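Local coordinates for protein diguanylate cyclase TpbB (Pseudomonas aeruginosa, PDB 4IOB) that catalyses the condensation of two GTP molecules into the second messenger cyclic di-GMP, the present chain being its cytoplasmic GGDEF catalytic domain, at residues 43-46 with 47-51; 55-58 with 59-63; 85-88 with 89-93; 128-132 with 133-137. All coordinates share one frame; numbering follows the deposited sequence.

Contact 1: residues 43-46 with 47-51; sequences DRLG and HAAGD. With TBU (tertiary-butyl alcohol), chain B.
Leu-45 and Ala-49 meet most closely at their beta carbons, CB to CB at 3.6 Å, across the bend between helix 38-45 and helix 47-62. Leu-45 stands at the margin of the tightly packed part, which centres on the buried Gly-46; the methyl CB of Ala-49 rests 3.7 Å from Gly-46 O. That oxygen is the polar centre of the turn. It accepts the backbone N-H of Gly-50 at 3.3 Å between Gly-50 N and Gly-46 O, with an N-H...O angle of 155° and the donor in the carbonyl plane, which makes it the first i to i+4 bond of the new helix. Gly-46 thus ends one helix and is the N-cap of the next. Its phi of 96° is a conformation that glycine adopts easily, and it produces the change of direction between the two helices. This glycine-centred break falls in the Gly-His-x-x-Gly-Asp sequence known from GGDEF domains; as in related diguanylate cyclases, the region probably lies near the guanine pocket. On the loose side is His-47. Its chi1 of -71° sets the ring beside its own backbone N, with ND1 turned toward a tertiary-butyl alcohol molecule. The alcohol lies near the ring edge, but its exact placement is doubtful because one methyl comes too close to ND1. Asp-43 leaves from this outer side too, but its OD1 stays 6.4 Å from His-47 ND1, well beyond a salt bridge.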
ATOM      1  N   ASP A  43      -5.817 -20.967  -3.147  1.00 61.23           N
ATOM      2  CA  ASP A  43      -5.865 -22.347  -3.613  1.00 59.41           C
ATOM      3  C   ASP A  43      -5.835 -23.336  -2.453  1.00 59.76           C
ATOM      4  O   ASP A  43      -6.638 -24.268  -2.396  1.00 62.94           O
ATOM      5  CB  ASP A  43      -4.697 -22.630  -4.562  1.00 60.61           C
ATOM      6  CG  ASP A  43      -4.817 -21.884  -5.876  1.00 63.06           C
ATOM      7  OD1 ASP A  43      -5.900 -21.322  -6.148  1.00 62.79           O
ATOM      8  OD2 ASP A  43      -3.830 -21.862  -6.641  1.00 62.77           O
ATOM      9  N   ARG A  44      -4.907 -23.124  -1.526  1.00 57.51           N
ATOM     10  CA  ARG A  44      -4.687 -24.061  -0.430  1.00 56.92           C
ATOM     11  C   ARG A  44      -5.710 -23.917   0.695  1.00 58.45           C
ATOM     12  O   ARG A  44      -6.057 -24.898   1.352  1.00 60.40           O
ATOM     13  CB  ARG A  44      -3.271 -23.899   0.127  1.00 55.38           C
ATOM     14  N   LEU A  45      -6.191 -22.698   0.914  1.00 58.25           N
ATOM     15  CA  LEU A  45      -7.100 -22.434   2.024  1.00 53.98           C
ATOM     16  C   LEU A  45      -8.481 -21.983   1.559  1.00 52.49           C
ATOM     17  O   LEU A  45      -9.446 -22.033   2.320  1.00 53.75           O
ATOM     18  CB  LEU A  45      -6.498 -21.390   2.967  1.00 53.41           C
ATOM     19  CG  LEU A  45      -5.098 -21.705   3.497  1.00 53.34           C
ATOM     20  CD1 LEU A  45      -4.622 -20.610   4.438  1.00 55.76           C
ATOM     21  CD2 LEU A  45      -5.082 -23.057   4.195  1.00 54.55           C
ATOM     22  N   GLY A  46      -8.571 -21.544   0.309  1.00 51.38           N
ATOM     23  CA  GLY A  46      -9.837 -21.075  -0.242  1.00 53.29           C
ATOM     24  C   GLY A  46      -9.978 -19.568  -0.161  1.00 53.48           C
ATOM     25  O   GLY A  46      -9.210 -18.899   0.531  1.00 54.60           O
ATOM     26  N   HIS A  47     -10.966 -19.032  -0.869  1.00 53.12           N
ATOM     27  CA  HIS A  47     -11.183 -17.590  -0.917  1.00 53.40           C
ATOM     28  C   HIS A  47     -11.683 -17.042   0.388  1.00 52.25           C
ATOM     29  O   HIS A  47     -11.389 -15.900   0.742  1.00 52.58           O
ATOM     30  CB  HIS A  47     -12.137 -17.235  -2.050  1.00 55.44           C
ATOM     31  CG  HIS A  47     -11.537 -17.405  -3.425  1.00 61.10           C
ATOM     32  ND1 HIS A  47     -11.235 -18.611  -3.940  1.00 62.58           N
ATOM     33  CD2 HIS A  47     -11.181 -16.465  -4.392  1.00 62.29           C
ATOM     34  CE1 HIS A  47     -10.714 -18.456  -5.171  1.00 63.45           C
ATOM     35  NE2 HIS A  47     -10.682 -17.142  -5.447  1.00 62.58           N
ATOM     36  N   ALA A  48     -12.446 -17.848   1.118  1.00 51.29           N
ATOM     37  CA  ALA A  48     -12.959 -17.438   2.420  1.00 48.93           C
ATOM     38  C   ALA A  48     -11.815 -17.019   3.339  1.00 48.59           C
ATOM     39  O   ALA A  48     -11.903 -16.009   4.038  1.00 47.45           O
ATOM     40  CB  ALA A  48     -13.767 -18.560   3.052  1.00 47.26           C
ATOM     41  N   ALA A  49     -10.743 -17.804   3.331  1.00 47.96           N
ATOM     42  CA  ALA A  49      -9.568 -17.509   4.140  1.00 45.36           C
ATOM     43  C   ALA A  49      -8.841 -16.286   3.597  1.00 44.27           C
ATOM     44  O   ALA A  49      -8.335 -15.462   4.358  1.00 46.84           O
ATOM     45  CB  ALA A  49      -8.635 -18.708   4.182  1.00 46.46           C
ATOM     46  N   GLY A  50      -8.789 -16.175   2.273  1.00 42.45           N
ATOM     47  CA  GLY A  50      -8.156 -15.031   1.628  1.00 41.26           C
ATOM     48  C   GLY A  50      -8.750 -13.725   2.114  1.00 40.49           C
ATOM     49  O   GLY A  50      -8.028 -12.770   2.401  1.00 40.35           O
ATOM     50  N   ASP A  51     -10.076 -13.684   2.207  1.00 38.20           N
ATOM     51  CA  ASP A  51     -10.773 -12.503   2.698  1.00 38.21           C
ATOM     52  C   ASP A  51     -10.335 -12.171   4.119  1.00 36.79           C
ATOM     53  O   ASP A  51      -9.888 -11.058   4.396  1.00 36.93           O
ATOM     54  CB  ASP A  51     -12.287 -12.718   2.649  1.00 39.81           C
ATOM     55  CG  ASP A  51     -12.796 -12.949   1.241  1.00 42.04           C
ATOM     56  OD1 ASP A  51     -12.049 -12.659   0.282  1.00 42.42           O
ATOM     57  OD2 ASP A  51     -13.943 -13.421   1.091  1.00 43.17           O
TER
HETATM   58  O   TBU B 501     -12.075 -22.852  -1.824  1.00 33.46           O
HETATM   59  C   TBU B 501     -13.149 -22.115  -2.415  1.00 32.87           C
HETATM   60  C1  TBU B 501     -13.677 -21.112  -1.395  1.00 33.52           C
HETATM   61  C2  TBU B 501     -12.630 -21.391  -3.651  1.00 33.35           C
HETATM   62  C3  TBU B 501     -14.251 -23.093  -2.803  1.00 33.44           C

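Contact 2: residues 55-58 with 59-63; sequences VNIA and MRIRG
The carbonyl oxygen of Ala-58 is approached by two backbone donors of the next turn. Arg-62 N makes the main bond, 3.0 Å from Ala-58 O with a nearly straight N-H...O angle of 167°, whereas Ile-61 N, 3.4 Å from the same oxygen, adds only a weak one. The first belongs to the i to i+4 ladder of helix 47-62, which covers one face of the central sheet of the GGDEF domain; Met-59, Arg-60 and Ile-61 repeat it by donating to Val-55, Asn-56 and Ile-57. Side chains one turn apart divide between core and surface. On the sheet side, Ile-57 and Ile-61 cross obliquely; CG2 of Ile-57, anti to the backbone N, is the branch that meets Ile-61, 3.7 Å from its CD1. Both isoleucines touch Phe-79; Ile-57 also abuts Ser-35, a magnesium ligand, and lies next to a residue of the magnesium site in this way. Ile-61 continues onto Ile-33 and Val-81. Arg-60 follows another course. Its CG comes up to the oxygen end of the Asn-56 carbonyl, and the chain then stays extended from CG to NE. This carries the guanidinium to the backbone oxygens of Ala-105 and Pro-106, which bind NH1 and NH2 respectively and tie the helix to the segment ahead of strand 107-108. Met-59, on the surface, bends at chi2 and chi3, its end leading away, while its CG stays 3.8 Å from Val-55 O.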
ATOM      1  N   VAL A  55      -8.914  -8.542   5.219  1.00 31.16           N
ATOM      2  CA  VAL A  55      -9.473  -7.757   6.311  1.00 31.35           C
ATOM      3  C   VAL A  55      -8.396  -7.451   7.346  1.00 31.19           C
ATOM      4  O   VAL A  55      -8.175  -6.293   7.702  1.00 30.35           O
ATOM      5  CB  VAL A  55     -10.639  -8.493   6.997  1.00 31.37           C
ATOM      6  CG1 VAL A  55     -11.164  -7.679   8.170  1.00 30.90           C
ATOM      7  CG2 VAL A  55     -11.750  -8.775   5.997  1.00 31.80           C
ATOM      8  N   ASN A  56      -7.728  -8.496   7.822  1.00 31.35           N
ATOM      9  CA  ASN A  56      -6.656  -8.337   8.799  1.00 31.39           C
ATOM     10  C   ASN A  56      -5.557  -7.406   8.297  1.00 30.67           C
ATOM     11  O   ASN A  56      -5.058  -6.562   9.043  1.00 29.90           O
ATOM     12  CB  ASN A  56      -6.071  -9.698   9.181  1.00 31.45           C
ATOM     13  CG  ASN A  56      -6.965 -10.468  10.135  1.00 32.76           C
ATOM     14  OD1 ASN A  56      -7.317 -11.694   9.760  1.00 32.84           O
ATOM     15  ND2 ASN A  56      -7.333  -9.969  11.198  1.00 33.37           N
ATOM     16  N   ILE A  57      -5.186  -7.561   7.030  1.00 29.68           N
ATOM     17  CA  ILE A  57      -4.176  -6.706   6.420  1.00 29.47           C
ATOM     18  C   ILE A  57      -4.637  -5.253   6.393  1.00 29.95           C
ATOM     19  O   ILE A  57      -3.849  -4.337   6.621  1.00 29.61           O
ATOM     20  CB  ILE A  57      -3.843  -7.157   4.986  1.00 29.14           C
ATOM     21  CG1 ILE A  57      -3.236  -8.560   4.994  1.00 29.03           C
ATOM     22  CG2 ILE A  57      -2.890  -6.172   4.326  1.00 29.01           C
ATOM     23  CD1 ILE A  57      -2.816  -9.051   3.626  1.00 29.76           C
ATOM     24  N   ALA A  58      -5.921  -5.051   6.111  1.00 30.66           N
ATOM     25  CA  ALA A  58      -6.495  -3.711   6.070  1.00 31.15           C
ATOM     26  C   ALA A  58      -6.321  -3.000   7.407  1.00 31.77           C
ATOM     27  O   ALA A  58      -5.946  -1.828   7.453  1.00 31.66           O
ATOM     28  CB  ALA A  58      -7.966  -3.776   5.690  1.00 30.94           C
ATOM     29  N   MET A  59      -6.593  -3.715   8.494  1.00 33.37           N
ATOM     30  CA  MET A  59      -6.451  -3.155   9.832  1.00 35.05           C
ATOM     31  C   MET A  59      -4.988  -2.881  10.164  1.00 35.50           C
ATOM     32  O   MET A  59      -4.658  -1.850  10.747  1.00 36.11           O
ATOM     33  CB  MET A  59      -7.059  -4.093  10.877  1.00 36.24           C
ATOM     34  CG  MET A  59      -8.574  -4.198  10.811  1.00 39.15           C
ATOM     35  SD  MET A  59      -9.398  -2.618  11.092  0.50 40.14           S
ATOM     36  CE  MET A  59      -8.835  -2.232  12.748  0.50 39.72           C
ATOM     37  N   ARG A  60      -4.115  -3.809   9.787  1.00 35.16           N
ATOM     38  CA  ARG A  60      -2.691  -3.670  10.070  1.00 35.81           C
ATOM     39  C   ARG A  60      -2.077  -2.493   9.320  1.00 36.87           C
ATOM     40  O   ARG A  60      -1.101  -1.897   9.776  1.00 37.24           O
ATOM     41  CB  ARG A  60      -1.945  -4.966   9.745  1.00 35.53           C
ATOM     42  CG  ARG A  60      -2.348  -6.136  10.627  1.00 36.03           C
ATOM     43  CD  ARG A  60      -1.387  -7.304  10.486  1.00 36.37           C
ATOM     44  NE  ARG A  60      -1.697  -8.375  11.429  1.00 36.49           N
ATOM     45  CZ  ARG A  60      -0.979  -9.483  11.564  1.00 36.92           C
ATOM     46  NH1 ARG A  60       0.099  -9.673  10.814  1.00 38.00           N
ATOM     47  NH2 ARG A  60      -1.336 -10.404  12.448  1.00 35.88           N
ATOM     48  N   ILE A  61      -2.653  -2.159   8.169  1.00 37.13           N
ATOM     49  CA  ILE A  61      -2.193  -1.011   7.399  1.00 37.86           C
ATOM     50  C   ILE A  61      -2.703   0.284   8.024  1.00 39.00           C
ATOM     51  O   ILE A  61      -1.938   1.221   8.247  1.00 39.23           O
ATOM     52  CB  ILE A  61      -2.660  -1.085   5.933  1.00 37.04           C
ATOM     53  CG1 ILE A  61      -2.105  -2.342   5.259  1.00 35.89           C
ATOM     54  CG2 ILE A  61      -2.229   0.161   5.174  1.00 36.15           C
ATOM     55  CD1 ILE A  61      -2.521  -2.495   3.812  1.00 34.86           C
ATOM     56  N   ARG A  62      -4.000   0.323   8.310  1.00 39.36           N
ATOM     57  CA  ARG A  62      -4.622   1.502   8.899  1.00 40.39           C
ATOM     58  C   ARG A  62      -4.032   1.825  10.267  1.00 41.27           C
ATOM     59  O   ARG A  62      -3.814   2.990  10.599  1.00 43.00           O
ATOM     60  CB  ARG A  62      -6.135   1.303   9.016  1.00 40.23           C
ATOM     61  CG  ARG A  62      -6.864   2.457   9.682  1.00 43.43           C
ATOM     62  CD  ARG A  62      -6.728   3.739   8.876  1.00 46.85           C
ATOM     63  NE  ARG A  62      -7.429   4.856   9.504  1.00 48.91           N
ATOM     64  CZ  ARG A  62      -6.888   5.662  10.413  1.00 51.48           C
ATOM     65  NH1 ARG A  62      -5.633   5.478  10.802  1.00 51.33           N
ATOM     66  NH2 ARG A  62      -7.600   6.654  10.932  1.00 49.84           N
ATOM     67  N   GLY A  63      -3.776   0.787  11.056  1.00 41.13           N
ATOM     68  CA  GLY A  63      -3.253   0.966  12.405  1.00 40.63           C
ATOM     69  C   GLY A  63      -1.827   1.481  12.423  1.00 41.41           C
ATOM     70  O   GLY A  63      -1.210   1.589  13.483  1.00 40.68           O
TER

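Contact 3: residues 85-88 with 89-93; sequences PLAS and GADAL
In both Leu-86 and Asp-91, CG lies beside the backbone N and opposite the carbonyl carbon, with chi1 -84° for Leu-86 and -71° for Asp-91. Their side chains slide past each other in opposite directions, and the touch falls between CD2 of Leu-86 and CB of Asp-91 at 3.8 Å. The other leucine methyl, CD1 of Leu-86, meets CB of Ala-92 at 3.6 Å, so the forked end of Leu-86 lies against two successive residues of the first helical turn. Leu-86 and Ala-92 both continue onto Ala-29, and Ala-92 onto Ile-123 and Leu-125, which places this apolar patch on the sheet. The polar side is held less firmly. Ser-88 is the N-cap residue, yet Ser-88 OG is 3.9 Å from Asp-91 N, and Asp-91 OD2 is 4.4 Å from Ser-88 N, so no capping box closes. The one hydrogen bond across the turn is weak: Asp-91 N to Ser-88 O at 3.4 Å with an N-H...O angle of 127°. The carboxylate of Asp-91, near the amino end of the helix, may still be favoured by the helix dipole. Such a tight turn from strand 78-86 into helix 89-102 opens the beta-alpha-beta crossover that leads to the parallel strand 119-126, one of the two halves of the ferredoxin-like core of GGDEF domains.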
ATOM      1  N   PRO A  85       0.278  15.351   4.217  1.00 47.02           N
ATOM      2  CA  PRO A  85       1.458  15.813   3.504  1.00 47.06           C
ATOM      3  C   PRO A  85       2.732  15.181   4.053  1.00 46.55           C
ATOM      4  O   PRO A  85       2.837  14.947   5.257  1.00 46.31           O
ATOM      5  CB  PRO A  85       1.455  17.315   3.788  1.00 47.16           C
ATOM      6  CG  PRO A  85       0.824  17.435   5.138  1.00 47.15           C
ATOM      7  CD  PRO A  85      -0.056  16.229   5.352  1.00 46.16           C
ATOM      8  N   LEU A  86       3.688  14.904   3.171  1.00 46.38           N
ATOM      9  CA  LEU A  86       4.975  14.353   3.584  1.00 44.56           C
ATOM     10  C   LEU A  86       6.039  15.440   3.667  1.00 42.98           C
ATOM     11  O   LEU A  86       6.084  16.343   2.831  1.00 42.84           O
ATOM     12  CB  LEU A  86       5.429  13.249   2.626  1.00 44.31           C
ATOM     13  CG  LEU A  86       4.886  11.844   2.881  1.00 44.08           C
ATOM     14  CD1 LEU A  86       5.445  10.863   1.862  1.00 44.53           C
ATOM     15  CD2 LEU A  86       5.215  11.394   4.295  1.00 45.56           C
ATOM     16  N   ALA A  87       6.894  15.347   4.679  1.00 42.94           N
ATOM     17  CA  ALA A  87       7.979  16.302   4.858  1.00 42.19           C
ATOM     18  C   ALA A  87       9.217  15.856   4.090  1.00 41.30           C
ATOM     19  O   ALA A  87      10.104  16.660   3.802  1.00 40.96           O
ATOM     20  CB  ALA A  87       8.299  16.470   6.335  1.00 43.85           C
ATOM     21  N   SER A  88       9.271  14.569   3.762  1.00 42.17           N
ATOM     22  CA  SER A  88      10.402  14.013   3.028  1.00 42.44           C
ATOM     23  C   SER A  88      10.157  12.557   2.647  1.00 41.85           C
ATOM     24  O   SER A  88       9.262  11.904   3.185  1.00 42.32           O
ATOM     25  CB  SER A  88      11.684  14.125   3.854  1.00 42.20           C
ATOM     26  OG  SER A  88      11.597  13.345   5.033  1.00 43.20           O
ATOM     27  N   GLY A  89      10.962  12.054   1.716  1.00 39.70           N
ATOM     28  CA  GLY A  89      10.849  10.673   1.268  1.00 38.41           C
ATOM     29  C   GLY A  89      11.219   9.681   2.353  1.00 38.03           C
ATOM     30  O   GLY A  89      10.731   8.551   2.367  1.00 38.82           O
ATOM     31  N   ALA A  90      12.087  10.106   3.265  1.00 36.82           N
ATOM     32  CA  ALA A  90      12.508   9.256   4.371  1.00 36.00           C
ATOM     33  C   ALA A  90      11.304   8.786   5.182  1.00 37.01           C
ATOM     34  O   ALA A  90      11.214   7.615   5.553  1.00 37.84           O
ATOM     35  CB  ALA A  90      13.495   9.993   5.262  1.00 35.27           C
ATOM     36  N   ASP A  91      10.383   9.704   5.452  1.00 38.38           N
ATOM     37  CA  ASP A  91       9.171   9.374   6.192  1.00 40.67           C
ATOM     38  C   ASP A  91       8.367   8.301   5.470  1.00 40.86           C
ATOM     39  O   ASP A  91       7.902   7.340   6.085  1.00 42.48           O
ATOM     40  CB  ASP A  91       8.310  10.621   6.402  1.00 43.18           C
ATOM     41  CG  ASP A  91       8.913  11.584   7.404  1.00 45.49           C
ATOM     42  OD1 ASP A  91       9.995  11.279   7.948  1.00 48.66           O
ATOM     43  OD2 ASP A  91       8.303  12.647   7.648  1.00 46.89           O
ATOM     44  N   ALA A  92       8.203   8.471   4.162  1.00 39.73           N
ATOM     45  CA  ALA A  92       7.472   7.506   3.349  1.00 37.54           C
ATOM     46  C   ALA A  92       8.075   6.114   3.489  1.00 37.34           C
ATOM     47  O   ALA A  92       7.354   5.124   3.611  1.00 37.00           O
ATOM     48  CB  ALA A  92       7.462   7.939   1.892  1.00 38.51           C
ATOM     49  N   LEU A  93       9.403   6.045   3.470  1.00 37.91           N
ATOM     50  CA  LEU A  93      10.106   4.778   3.638  1.00 38.06           C
ATOM     51  C   LEU A  93       9.946   4.266   5.065  1.00 37.86           C
ATOM     52  O   LEU A  93       9.887   3.060   5.302  1.00 39.61           O
ATOM     53  CB  LEU A  93      11.589   4.938   3.301  1.00 38.73           C
ATOM     54  CG  LEU A  93      11.933   5.275   1.847  1.00 39.10           C
ATOM     55  CD1 LEU A  93      13.412   5.605   1.708  1.00 39.56           C
ATOM     56  CD2 LEU A  93      11.546   4.130   0.924  1.00 40.06           C
TER

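Contact 4: residues 128-132 with 133-137; sequences EHADT and PAALL
One hydrogen bond spans the turn between Thr-132 and Leu-136: Leu-136 N donates to Thr-132 O at 2.9 Å, with an N-H...O angle of 158° and the donor nearly on the line of the carbonyl bond. It starts the i to i+4 series of helix 133-150. Thr-132 occupies the N-cap position, but its side chain makes no capping bond; OG1 stays 3.9 Å from Ala-135 N. The apolar contacts centre on Ala-130, whose CB reaches CB of Ala-135 at 3.5 Å. Leu-136 has CG anti to its backbone N (chi1 -160°), which brings its CD1 against the Ala-130 CB at 3.8 Å; it also packs on Leu-28, Val-30, Ala-124 and Tyr-126. Across the junction itself, the side chain of Thr-132 and the ring of Pro-133 cross at about a right angle. Proline suits a first helical turn, where the backbone nitrogen has no carbonyl four residues back within the helix to pair with, and this ring reaches Leu-14 and Leu-18 of helix 7-23. The loop thereby turns strand 119-126 into helix 133-150, beginning the beta-alpha-beta unit that returns to the parallel strand 155-157 of the GGDEF fold.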
ATOM      1  N   GLU A 128       9.199  14.369  -7.005  1.00 50.26           N
ATOM      2  CA  GLU A 128      10.405  13.736  -7.534  1.00 51.31           C
ATOM      3  C   GLU A 128      10.129  12.822  -8.727  1.00 51.45           C
ATOM      4  O   GLU A 128      10.683  13.020  -9.808  1.00 53.00           O
ATOM      5  CB  GLU A 128      11.141  12.964  -6.434  1.00 51.66           C
ATOM      6  N   HIS A 129       9.275  11.823  -8.528  1.00 49.83           N
ATOM      7  CA  HIS A 129       9.005  10.839  -9.572  1.00 47.47           C
ATOM      8  C   HIS A 129       8.017  11.330 -10.590  1.00 47.83           C
ATOM      9  O   HIS A 129       8.312  11.364 -11.785  1.00 48.44           O
ATOM     10  CB  HIS A 129       8.522   9.524  -8.967  1.00 45.62           C
ATOM     11  CG  HIS A 129       9.455   8.953  -7.928  1.00 45.71           C
ATOM     12  ND1 HIS A 129       9.216   8.514  -6.627  1.00 47.09           N
ATOM     13  CD2 HIS A 129      10.768   8.770  -8.156  1.00 45.72           C
ATOM     14  CE1 HIS A 129      10.394   8.090  -6.123  1.00 45.83           C
ATOM     15  NE2 HIS A 129      11.345   8.247  -7.057  1.00 45.57           N
ATOM     16  N   ALA A 130       6.831  11.712 -10.130  1.00 49.00           N
ATOM     17  CA  ALA A 130       5.765  12.130 -11.034  1.00 51.04           C
ATOM     18  C   ALA A 130       5.074  13.406 -10.564  1.00 52.89           C
ATOM     19  O   ALA A 130       5.023  13.694  -9.368  1.00 50.84           O
ATOM     20  CB  ALA A 130       4.753  11.010 -11.215  1.00 50.02           C
ATOM     21  N   ASP A 131       4.537  14.159 -11.517  1.00 58.07           N
ATOM     22  CA  ASP A 131       3.891  15.433 -11.221  1.00 61.34           C
ATOM     23  C   ASP A 131       2.367  15.331 -11.208  1.00 59.34           C
ATOM     24  O   ASP A 131       1.683  16.257 -10.773  1.00 60.17           O
ATOM     25  CB  ASP A 131       4.343  16.502 -12.222  1.00 65.03           C
ATOM     26  CG  ASP A 131       4.464  15.964 -13.637  1.00 69.77           C
ATOM     27  OD1 ASP A 131       4.510  14.727 -13.803  1.00 72.93           O
ATOM     28  OD2 ASP A 131       4.517  16.780 -14.581  1.00 71.60           O
ATOM     29  N   THR A 132       1.837  14.206 -11.682  1.00 57.86           N
ATOM     30  CA  THR A 132       0.389  14.024 -11.753  1.00 55.56           C
ATOM     31  C   THR A 132      -0.066  12.693 -11.156  1.00 54.51           C
ATOM     32  O   THR A 132       0.734  11.771 -11.000  1.00 56.80           O
ATOM     33  CB  THR A 132      -0.124  14.129 -13.201  1.00 55.41           C
ATOM     34  OG1 THR A 132       0.484  13.107 -14.003  1.00 57.46           O
ATOM     35  CG2 THR A 132       0.209  15.493 -13.786  1.00 56.57           C
ATOM     36  N   PRO A 133      -1.363  12.596 -10.824  1.00 51.77           N
ATOM     37  CA  PRO A 133      -1.965  11.411 -10.217  1.00 49.24           C
ATOM     38  C   PRO A 133      -1.692  10.143 -11.021  1.00 48.84           C
ATOM     39  O   PRO A 133      -1.148   9.176 -10.487  1.00 49.03           O
ATOM     40  CB  PRO A 133      -3.462  11.730 -10.238  1.00 49.42           C
ATOM     41  CG  PRO A 133      -3.527  13.217 -10.220  1.00 49.51           C
ATOM     42  CD  PRO A 133      -2.346  13.677 -11.024  1.00 50.45           C
ATOM     43  N   ALA A 134      -2.071  10.154 -12.295  1.00 47.65           N
ATOM     44  CA  ALA A 134      -1.889   8.994 -13.161  1.00 47.13           C
ATOM     45  C   ALA A 134      -0.473   8.433 -13.064  1.00 45.91           C
ATOM     46  O   ALA A 134      -0.274   7.292 -12.646  1.00 46.80           O
ATOM     47  CB  ALA A 134      -2.223   9.351 -14.601  1.00 46.27           C
ATOM     48  N   ALA A 135       0.507   9.242 -13.452  1.00 43.58           N
ATOM     49  CA  ALA A 135       1.902   8.816 -13.455  1.00 44.48           C
ATOM     50  C   ALA A 135       2.361   8.358 -12.075  1.00 45.00           C
ATOM     51  O   ALA A 135       3.041   7.340 -11.944  1.00 44.75           O
ATOM     52  CB  ALA A 135       2.796   9.933 -13.969  1.00 44.48           C
ATOM     53  N   LEU A 136       1.987   9.116 -11.049  1.00 45.66           N
ATOM     54  CA  LEU A 136       2.376   8.795  -9.681  1.00 45.38           C
ATOM     55  C   LEU A 136       1.838   7.426  -9.274  1.00 45.09           C
ATOM     56  O   LEU A 136       2.480   6.695  -8.521  1.00 45.71           O
ATOM     57  CB  LEU A 136       1.877   9.872  -8.717  1.00 44.81           C
ATOM     58  CG  LEU A 136       2.573   9.938  -7.356  1.00 46.17           C
ATOM     59  CD1 LEU A 136       4.071  10.137  -7.531  1.00 44.40           C
ATOM     60  CD2 LEU A 136       1.976  11.050  -6.508  1.00 46.92           C
ATOM     61  N   LEU A 137       0.657   7.086  -9.780  1.00 45.05           N
ATOM     62  CA  LEU A 137       0.064   5.781  -9.526  1.00 44.39           C
ATOM     63  C   LEU A 137       0.794   4.709 -10.327  1.00 44.86           C
ATOM     64  O   LEU A 137       1.117   3.640  -9.806  1.00 43.13           O
ATOM     65  CB  LEU A 137      -1.421   5.788  -9.892  1.00 44.17           C
ATOM     66  CG  LEU A 137      -2.305   6.786  -9.139  1.00 44.59           C
ATOM     67  CD1 LEU A 137      -3.701   6.833  -9.742  1.00 44.45           C
ATOM     68  CD2 LEU A 137      -2.366   6.443  -7.659  1.00 44.63           C
TER

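Contacts 1 and 2 share helix 47-62, contact 1 at its start and contact 2 at its end, with centres 18 Å apart. Contact 2 adjoins the magnesium site: the side chain of Ile-57 comes within about 4 and 5 Å of those of Ser-35 and Asp-77. Gly-50 of contact 1 lies about 8 Å from the same two side chains. Contacts 3 and 4 are away from this site; both are strand-to-helix turns, with centres 15 Å apart. Odd-numbered residues of strands 27-35 and 119-126 take contact 3 and even-numbered ones contact 4, on opposite sheet faces. Contact 1, with its bound alcohol, is 35 Å from contact 3, centre to centre, across the chain's centre.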